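Long-range contacts in thymidine kinase (Equid herpesvirus 4, PDB 1P73), which probably catalyses transfer of the gamma-phosphate of ATP to thymidine, giving dTMP for viral DNA synthesis: residues Y11-Y16 / H122-T127; T37-E42 / T116-R121. One frame throughout, in Å; residues are numbered along the deposited sequence.

Overall arrangement
Contact 1 and contact 2 adjoin each other in the kinase, their centres about 12 Å apart. They share a mixed sheet, in which strand 5-13 of contact 1 and strand 115-120 of contact 2 are parallel neighbours. The chain runs directly from R121 at the end of contact 2 into H122 of contact 1. L12 O and R121 N lie 2.7 Å apart, a probable hydrogen bond. The side chains of D13 and R121 form a salt bridge, and L12 packs on V118. Both contacts touch the bound ligand 4TA, which joins adenosine to thymidine through four phosphates. Contact 1 meets its thymidine half and phosphate chain. Contact 2 meets the phosphate next to thymidine.

Contact 1: Y11-Y16 / H122-T127; sequences YLDGVY and HPVAST. With 4TA (p1-(5'-adenosyl)p4-(5'-(2'-deoxy-thymidyl))tetraphosphate), chain N.
The imidazole of H122 points an edge at the ring face of Y11. The pair is T-shaped, with planes 82° apart and centroids 4.6 Å apart. H122 CD2 sits over the centre of the phenol ring, 3.6 Å from Y11 CG. With chi1 at -178°, H122 turns its CG away from the backbone N, and the imidazole swings toward Y11. Two polar bonds fix the rotation of that ring. ND1 accepts from V124 N at 2.9 Å, a capping bond in the turn that leads into the helix, and NE2 bonds to E155. D13 lies on strand 5-13, and G14 is the first residue of the ATP-binding P-loop (Walker A) in this P-loop NTPase fold. H122 N donates to D13 OD2 at 3.2 Å, coming from above the carboxylate plane. The methyl of A125 packs against the same oxygen. D13 OD1 takes G14 N at 2.8 Å on its anti lone pair, and it also binds R121 and Y197. Further along, Y16 lays one ring face over the deoxyribose of the ligand. S126 CB approaches the thymine oxygen O4 of 4TA to 3.2 Å.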
loop_
_atom_site.group_PDB
_atom_site.type_symbol
_atom_site.label_atom_id
_atom_site.label_comp_id
_atom_site.label_asym_id
_atom_site.label_seq_id
_atom_site.Cartn_x
_atom_site.Cartn_y
_atom_site.Cartn_z
ATOM N N TYR B 11 -3.105 14.414 12.440
ATOM C CA TYR B 11 -2.363 14.587 11.197
ATOM C C TYR B 11 -2.637 15.980 10.630
ATOM O O TYR B 11 -3.790 16.317 10.335
ATOM C CB TYR B 11 -2.747 13.510 10.192
ATOM C CG TYR B 11 -2.634 12.112 10.733
ATOM C CD1 TYR B 11 -3.689 11.530 11.441
ATOM C CD2 TYR B 11 -1.466 11.356 10.539
ATOM C CE1 TYR B 11 -3.584 10.241 11.940
ATOM C CE2 TYR B 11 -1.356 10.069 11.040
ATOM C CZ TYR B 11 -2.415 9.522 11.736
ATOM O OH TYR B 11 -2.319 8.249 12.244
ATOM N N LEU B 12 -1.584 16.788 10.505
ATOM C CA LEU B 12 -1.685 18.101 9.870
ATOM C C LEU B 12 -1.410 17.931 8.400
ATOM O O LEU B 12 -0.384 17.382 8.042
ATOM C CB LEU B 12 -0.668 19.076 10.455
ATOM C CG LEU B 12 -0.787 19.508 11.924
ATOM C CD1 LEU B 12 0.422 20.355 12.279
ATOM C CD2 LEU B 12 -2.065 20.282 12.210
ATOM N N ASP B 13 -2.326 18.376 7.542
ATOM C CA ASP B 13 -2.154 18.205 6.099
ATOM C C ASP B 13 -2.601 19.440 5.333
ATOM O O ASP B 13 -3.174 20.367 5.922
ATOM C CB ASP B 13 -2.915 16.972 5.600
ATOM C CG ASP B 13 -2.119 16.164 4.557
ATOM O OD1 ASP B 13 -1.501 16.774 3.648
ATOM O OD2 ASP B 13 -2.062 14.909 4.569
ATOM N N GLY B 14 -2.337 19.439 4.020
ATOM C CA GLY B 14 -2.690 20.547 3.148
ATOM C C GLY B 14 -1.739 20.746 1.988
ATOM O O GLY B 14 -0.875 19.909 1.738
ATOM N N VAL B 15 -1.919 21.846 1.262
ATOM C CA VAL B 15 -0.994 22.234 0.197
ATOM C C VAL B 15 0.300 22.759 0.803
ATOM O O VAL B 15 0.279 23.447 1.819
ATOM C CB VAL B 15 -1.565 23.356 -0.674
ATOM C CG1 VAL B 15 -0.708 23.574 -1.884
ATOM C CG2 VAL B 15 -2.969 23.031 -1.088
ATOM N N TYR B 16 1.425 22.456 0.165
ATOM C CA TYR B 16 2.705 22.948 0.639
ATOM C C TYR B 16 2.809 24.475 0.586
ATOM O O TYR B 16 2.145 25.135 -0.231
ATOM C CB TYR B 16 3.843 22.290 -0.132
ATOM C CG TYR B 16 3.879 22.584 -1.607
ATOM C CD1 TYR B 16 4.561 23.703 -2.100
ATOM C CD2 TYR B 16 3.265 21.725 -2.523
ATOM C CE1 TYR B 16 4.609 23.972 -3.461
ATOM C CE2 TYR B 16 3.311 21.982 -3.890
ATOM C CZ TYR B 16 3.985 23.106 -4.352
ATOM O OH TYR B 16 4.038 23.366 -5.707
ATOM N N HIS B 122 -0.696 13.005 6.707
ATOM C CA HIS B 122 -1.281 11.671 6.765
ATOM C C HIS B 122 -0.963 10.964 5.428
ATOM O O HIS B 122 -0.823 11.635 4.397
ATOM C CB HIS B 122 -2.788 11.851 6.939
ATOM C CG HIS B 122 -3.551 10.576 7.072
ATOM N ND1 HIS B 122 -3.973 9.847 5.980
ATOM C CD2 HIS B 122 -3.982 9.902 8.166
ATOM C CE1 HIS B 122 -4.628 8.776 6.398
ATOM N NE2 HIS B 122 -4.649 8.787 7.719
ATOM N N PRO B 123 -0.814 9.636 5.428
ATOM C CA PRO B 123 -0.662 8.867 4.179
ATOM C C PRO B 123 -1.650 9.210 3.046
ATOM O O PRO B 123 -1.366 8.862 1.891
ATOM C CB PRO B 123 -0.864 7.418 4.642
ATOM C CG PRO B 123 -0.310 7.409 6.010
ATOM C CD PRO B 123 -0.710 8.755 6.607
ATOM N N VAL B 124 -2.762 9.874 3.358
ATOM C CA VAL B 124 -3.679 10.331 2.321
ATOM C C VAL B 124 -2.982 11.303 1.345
ATOM O O VAL B 124 -3.267 11.289 0.132
ATOM C CB VAL B 124 -5.027 10.925 2.916
ATOM C CG1 VAL B 124 -4.854 12.360 3.433
ATOM C CG2 VAL B 124 -6.156 10.851 1.900
ATOM N N ALA B 125 -2.053 12.115 1.859
ATOM C CA ALA B 125 -1.396 13.124 1.033
ATOM C C ALA B 125 -0.669 12.523 -0.153
ATOM O O ALA B 125 -0.775 13.028 -1.262
ATOM C CB ALA B 125 -0.451 13.973 1.848
ATOM N N SER B 126 0.067 11.442 0.066
ATOM C CA SER B 126 0.895 10.901 -1.017
ATOM C C SER B 126 0.248 9.749 -1.785
ATOM O O SER B 126 0.675 9.421 -2.879
ATOM C CB SER B 126 2.287 10.518 -0.514
ATOM O OG SER B 126 2.198 9.447 0.389
ATOM N N THR B 127 -0.797 9.148 -1.224
ATOM C CA THR B 127 -1.490 8.079 -1.932
ATOM C C THR B 127 -2.736 8.568 -2.650
ATOM O O THR B 127 -3.156 7.954 -3.633
ATOM C CB THR B 127 -1.828 6.889 -0.989
ATOM O OG1 THR B 127 -2.748 7.316 0.025
ATOM C CG2 THR B 127 -0.573 6.415 -0.218
HETATM C C5M 4TA N . 3.590 14.448 0.095
HETATM C C5 4TA N . 4.063 14.845 -1.272
HETATM C C6 4TA N . 4.892 15.950 -1.435
HETATM N N1 4TA N . 5.308 16.305 -2.669
HETATM C C1B 4TA N . 6.198 17.462 -2.850
HETATM C C2B 4TA N . 5.497 18.814 -2.817
HETATM C C3B 4TA N . 6.562 19.765 -2.283
HETATM O O3B 4TA N . 7.146 20.557 -3.317
HETATM C C4B 4TA N . 7.633 18.878 -1.656
HETATM C C5B 4TA N . 7.828 19.173 -0.173
HETATM O "O5'" 4TA N . 6.567 19.258 0.502
HETATM P PD 4TA N . 6.456 20.010 1.931
HETATM O O2D 4TA N . 5.029 19.903 2.453
HETATM O O1D 4TA N . 7.629 19.508 2.740
HETATM O OCD 4TA N . 6.777 21.549 1.540
HETATM P PC 4TA N . 6.858 22.760 2.610
HETATM O O1C 4TA N . 7.796 22.367 3.735
HETATM O O2C 4TA N . 7.179 23.990 1.788
HETATM O OBC 4TA N . 5.333 22.896 3.176
HETATM P PB 4TA N . 4.889 23.384 4.652
HETATM O O2B 4TA N . 5.547 22.490 5.655
HETATM O O1B 4TA N . 3.404 23.642 4.666
HETATM O OAB 4TA N . 5.508 24.839 4.783
HETATM P PA 4TA N . 6.381 25.384 6.025
HETATM O O1A 4TA N . 5.853 24.948 7.373
HETATM O O2A 4TA N . 7.845 25.169 5.667
HETATM O OA 4TA N . 6.007 26.942 5.825
HETATM C "C5'" 4TA N . 5.951 27.492 4.498
HETATM C "C4'" 4TA N . 6.823 28.742 4.334
HETATM O "O1'" 4TA N . 6.150 29.892 4.867
HETATM C "C1'" 4TA N . 6.744 30.322 6.097
HETATM C "C2'" 4TA N . 7.921 29.384 6.374
HETATM O "O2'" 4TA N . 9.068 30.072 6.855
HETATM C "C3'" 4TA N . 8.157 28.649 5.059
HETATM O "O3'" 4TA N . 9.138 29.289 4.253
HETATM N N9A 4TA N . 5.732 30.202 7.180
HETATM C C8A 4TA N . 5.240 29.154 7.895
HETATM N N7A 4TA N . 4.292 29.577 8.804
HETATM C C5A 4TA N . 4.236 30.948 8.596
HETATM C C4A 4TA N . 5.105 31.290 7.619
HETATM N N3A 4TA N . 5.262 32.580 7.205
HETATM C C2A 4TA N . 4.528 33.549 7.790
HETATM N N1A 4TA N . 3.650 33.241 8.772
HETATM C C6A 4TA N . 3.486 31.951 9.192
HETATM N N6A 4TA N . 2.607 31.623 10.174
HETATM O "O4'" 4TA N . 7.224 17.518 -1.853
HETATM C C2 4TA N . 4.920 15.541 -3.816
HETATM O O2 4TA N . 5.318 15.869 -4.967
HETATM N N3 4TA N . 4.109 14.451 -3.694
HETATM C C4 4TA N . 3.663 14.068 -2.477
HETATM O O4 4TA N . 2.929 13.067 -2.377
#

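Contact 2: T37-E42 / T116-R121; sequences TLYFPE and TLVFDR. With 4TA (p1-(5'-adenosyl)p4-(5'-(2'-deoxy-thymidyl))tetraphosphate), chain N.
E42 and R121 form a salt bridge beside the ligand phosphate next to thymidine. R121 NE donates to E42 OE2 at 2.9 Å and meets it nearly end-on to the C-O bond. The bond is bent at the hydrogen, and OE2 lies somewhat out of the guanidinium plane. The carboxylate and guanidinium planes are only 13° apart. R121 NH2 reaches the phosphate oxygen O2D of 4TA at 3.1 Å, at the edge of the guanidinium and in its plane. The arginine chain is extended from CG to NE, and this carries the head group to the phosphate. R121 NH1 is held by D13 and by G14 O. E42 is the predicted proton acceptor.

D120 stands behind E42. Its OD1 is 3.0 Å from E42 OE2, with the two carboxylate planes 43° apart. Y39 OH makes a weak hydrogen bond to D120 OD2, which also accepts from S21 of the P-loop.

The strands 37-40 and 116-120 place these groups. They are parallel and in register from T37 with T116 to F40 with F119. A ladder of backbone bonds ties them, ending with D120 N to F40 O at 2.9 Å, just before the polar site. L38, F40, L117 and F119 share one face of the sheet. There F40 and F119 form an offset stack, with centroids 4.3 Å apart and planes at 8°. L94 of helix 73-99 touches both side chains. On the other face, T37 CG2 meets V118 CG2 at 3.5 Å.

K20 of the P-loop forms salt bridges with both D120 OD1 and E42 OE2, and probably holds the two carboxylates together. R121 grips E42 OE2 through NE while its NH2 binds phosphate oxygen O2D, so one arginine probably ties E42 to the phosphate site.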
loop_
_atom_site.group_PDB
_atom_site.type_symbol
_atom_site.label_atom_id
_atom_site.label_comp_id
_atom_site.label_asym_id
_atom_site.label_seq_id
_atom_site.Cartn_x
_atom_site.Cartn_y
_atom_site.Cartn_z
ATOM N N THR B 37 3.408 17.181 23.876
ATOM C CA THR B 37 3.214 16.908 22.457
ATOM C C THR B 37 4.457 16.313 21.765
ATOM O O THR B 37 5.584 16.661 22.081
ATOM C CB THR B 37 2.777 18.222 21.754
ATOM O OG1 THR B 37 1.599 18.723 22.390
ATOM C CG2 THR B 37 2.304 17.966 20.321
ATOM N N LEU B 38 4.236 15.430 20.807
ATOM C CA LEU B 38 5.316 14.847 20.043
ATOM C C LEU B 38 5.128 15.128 18.554
ATOM O O LEU B 38 4.060 14.879 17.991
ATOM C CB LEU B 38 5.376 13.353 20.303
ATOM C CG LEU B 38 5.669 12.968 21.753
ATOM C CD1 LEU B 38 5.360 11.503 21.986
ATOM C CD2 LEU B 38 7.115 13.296 22.163
ATOM N N TYR B 39 6.176 15.635 17.918
ATOM C CA TYR B 39 6.118 15.989 16.513
ATOM C C TYR B 39 6.847 14.999 15.623
ATOM O O TYR B 39 8.007 14.643 15.869
ATOM C CB TYR B 39 6.698 17.378 16.312
ATOM C CG TYR B 39 6.644 17.877 14.897
ATOM C CD1 TYR B 39 5.425 18.150 14.285
ATOM C CD2 TYR B 39 7.823 18.099 14.163
ATOM C CE1 TYR B 39 5.367 18.623 12.981
ATOM C CE2 TYR B 39 7.773 18.580 12.845
ATOM C CZ TYR B 39 6.534 18.834 12.266
ATOM O OH TYR B 39 6.440 19.292 10.963
ATOM N N PHE B 40 6.165 14.560 14.575
ATOM C CA PHE B 40 6.789 13.701 13.582
ATOM C C PHE B 40 6.882 14.498 12.290
ATOM O O PHE B 40 5.871 14.766 11.663
ATOM C CB PHE B 40 5.986 12.413 13.351
ATOM C CG PHE B 40 5.884 11.502 14.560
ATOM C CD1 PHE B 40 4.942 11.743 15.558
ATOM C CD2 PHE B 40 6.687 10.371 14.661
ATOM C CE1 PHE B 40 4.821 10.894 16.652
ATOM C CE2 PHE B 40 6.574 9.502 15.757
ATOM C CZ PHE B 40 5.635 9.769 16.755
ATOM N N PRO B 41 8.086 14.916 11.915
ATOM C CA PRO B 41 8.273 15.749 10.722
ATOM C C PRO B 41 8.164 14.972 9.427
ATOM O O PRO B 41 8.048 13.753 9.450
ATOM C CB PRO B 41 9.698 16.276 10.890
ATOM C CG PRO B 41 10.385 15.230 11.690
ATOM C CD PRO B 41 9.357 14.659 12.617
ATOM N N GLU B 42 8.200 15.701 8.316
ATOM C CA GLU B 42 8.265 15.111 6.987
ATOM C C GLU B 42 9.519 14.261 6.824
ATOM O O GLU B 42 10.616 14.678 7.206
ATOM C CB GLU B 42 8.209 16.193 5.912
ATOM C CG GLU B 42 6.891 16.148 5.131
ATOM C CD GLU B 42 6.356 17.527 4.770
ATOM O OE1 GLU B 42 7.154 18.491 4.742
ATOM O OE2 GLU B 42 5.134 17.647 4.516
ATOM N N THR B 116 -0.347 14.447 23.329
ATOM C CA THR B 116 -0.736 14.714 21.953
ATOM C C THR B 116 0.392 14.337 20.992
ATOM O O THR B 116 1.560 14.647 21.239
ATOM C CB THR B 116 -1.089 16.216 21.758
ATOM O OG1 THR B 116 -2.361 16.506 22.352
ATOM C CG2 THR B 116 -1.332 16.539 20.274
ATOM N N LEU B 117 0.021 13.679 19.893
ATOM C CA LEU B 117 0.927 13.400 18.805
ATOM C C LEU B 117 0.521 14.283 17.623
ATOM O O LEU B 117 -0.671 14.441 17.347
ATOM C CB LEU B 117 0.835 11.932 18.407
ATOM C CG LEU B 117 0.791 10.803 19.437
ATOM C CD1 LEU B 117 0.607 9.469 18.704
ATOM C CD2 LEU B 117 2.032 10.747 20.329
ATOM N N VAL B 118 1.502 14.859 16.933
ATOM C CA VAL B 118 1.243 15.687 15.772
ATOM C C VAL B 118 2.077 15.150 14.638
ATOM O O VAL B 118 3.286 15.058 14.747
ATOM C CB VAL B 118 1.584 17.179 16.026
ATOM C CG1 VAL B 118 1.427 18.002 14.735
ATOM C CG2 VAL B 118 0.718 17.764 17.157
ATOM N N PHE B 119 1.433 14.754 13.554
ATOM C CA PHE B 119 2.158 14.195 12.409
ATOM C C PHE B 119 2.075 15.182 11.265
ATOM O O PHE B 119 0.983 15.673 10.929
ATOM C CB PHE B 119 1.540 12.879 11.938
ATOM C CG PHE B 119 1.704 11.733 12.891
ATOM C CD1 PHE B 119 0.803 11.542 13.938
ATOM C CD2 PHE B 119 2.730 10.807 12.715
ATOM C CE1 PHE B 119 0.948 10.449 14.808
ATOM C CE2 PHE B 119 2.876 9.724 13.581
ATOM C CZ PHE B 119 1.981 9.543 14.619
ATOM N N ASP B 120 3.222 15.482 10.673
ATOM C CA ASP B 120 3.240 16.250 9.445
ATOM C C ASP B 120 2.822 15.349 8.280
ATOM O O ASP B 120 3.619 14.555 7.774
ATOM C CB ASP B 120 4.616 16.852 9.204
ATOM C CG ASP B 120 4.585 17.942 8.168
ATOM O OD1 ASP B 120 3.786 17.835 7.210
ATOM O OD2 ASP B 120 5.312 18.955 8.228
ATOM N N ARG B 121 1.561 15.472 7.886
ATOM C CA ARG B 121 0.963 14.731 6.783
ATOM C C ARG B 121 0.506 13.345 7.177
ATOM O O ARG B 121 1.209 12.629 7.880
ATOM C CB ARG B 121 1.881 14.649 5.559
ATOM C CG ARG B 121 2.138 15.987 4.883
ATOM C CD ARG B 121 2.564 15.859 3.455
ATOM N NE ARG B 121 2.742 17.188 2.891
ATOM C CZ ARG B 121 1.774 17.918 2.356
ATOM N NH1 ARG B 121 0.531 17.458 2.273
ATOM N NH2 ARG B 121 2.059 19.127 1.893
HETATM C C5M 4TA N . 3.590 14.448 0.095
HETATM C C5 4TA N . 4.063 14.845 -1.272
HETATM C C6 4TA N . 4.892 15.950 -1.435
HETATM N N1 4TA N . 5.308 16.305 -2.669
HETATM C C1B 4TA N . 6.198 17.462 -2.850
HETATM C C2B 4TA N . 5.497 18.814 -2.817
HETATM C C3B 4TA N . 6.562 19.765 -2.283
HETATM O O3B 4TA N . 7.146 20.557 -3.317
HETATM C C4B 4TA N . 7.633 18.878 -1.656
HETATM C C5B 4TA N . 7.828 19.173 -0.173
HETATM O "O5'" 4TA N . 6.567 19.258 0.502
HETATM P PD 4TA N . 6.456 20.010 1.931
HETATM O O2D 4TA N . 5.029 19.903 2.453
HETATM O O1D 4TA N . 7.629 19.508 2.740
HETATM O OCD 4TA N . 6.777 21.549 1.540
HETATM P PC 4TA N . 6.858 22.760 2.610
HETATM O O1C 4TA N . 7.796 22.367 3.735
HETATM O O2C 4TA N . 7.179 23.990 1.788
HETATM O OBC 4TA N . 5.333 22.896 3.176
HETATM P PB 4TA N . 4.889 23.384 4.652
HETATM O O2B 4TA N . 5.547 22.490 5.655
HETATM O O1B 4TA N . 3.404 23.642 4.666
HETATM O OAB 4TA N . 5.508 24.839 4.783
HETATM P PA 4TA N . 6.381 25.384 6.025
HETATM O O1A 4TA N . 5.853 24.948 7.373
HETATM O O2A 4TA N . 7.845 25.169 5.667
HETATM O OA 4TA N . 6.007 26.942 5.825
HETATM C "C5'" 4TA N . 5.951 27.492 4.498
HETATM C "C4'" 4TA N . 6.823 28.742 4.334
HETATM O "O1'" 4TA N . 6.150 29.892 4.867
HETATM C "C1'" 4TA N . 6.744 30.322 6.097
HETATM C "C2'" 4TA N . 7.921 29.384 6.374
HETATM O "O2'" 4TA N . 9.068 30.072 6.855
HETATM C "C3'" 4TA N . 8.157 28.649 5.059
HETATM O "O3'" 4TA N . 9.138 29.289 4.253
HETATM N N9A 4TA N . 5.732 30.202 7.180
HETATM C C8A 4TA N . 5.240 29.154 7.895
HETATM N N7A 4TA N . 4.292 29.577 8.804
HETATM C C5A 4TA N . 4.236 30.948 8.596
HETATM C C4A 4TA N . 5.105 31.290 7.619
HETATM N N3A 4TA N . 5.262 32.580 7.205
HETATM C C2A 4TA N . 4.528 33.549 7.790
HETATM N N1A 4TA N . 3.650 33.241 8.772
HETATM C C6A 4TA N . 3.486 31.951 9.192
HETATM N N6A 4TA N . 2.607 31.623 10.174
HETATM O "O4'" 4TA N . 7.224 17.518 -1.853
HETATM C C2 4TA N . 4.920 15.541 -3.816
HETATM O O2 4TA N . 5.318 15.869 -4.967
HETATM N N3 4TA N . 4.109 14.451 -3.694
HETATM C C4 4TA N . 3.663 14.068 -2.477
HETATM O O4 4TA N . 2.929 13.067 -2.377
#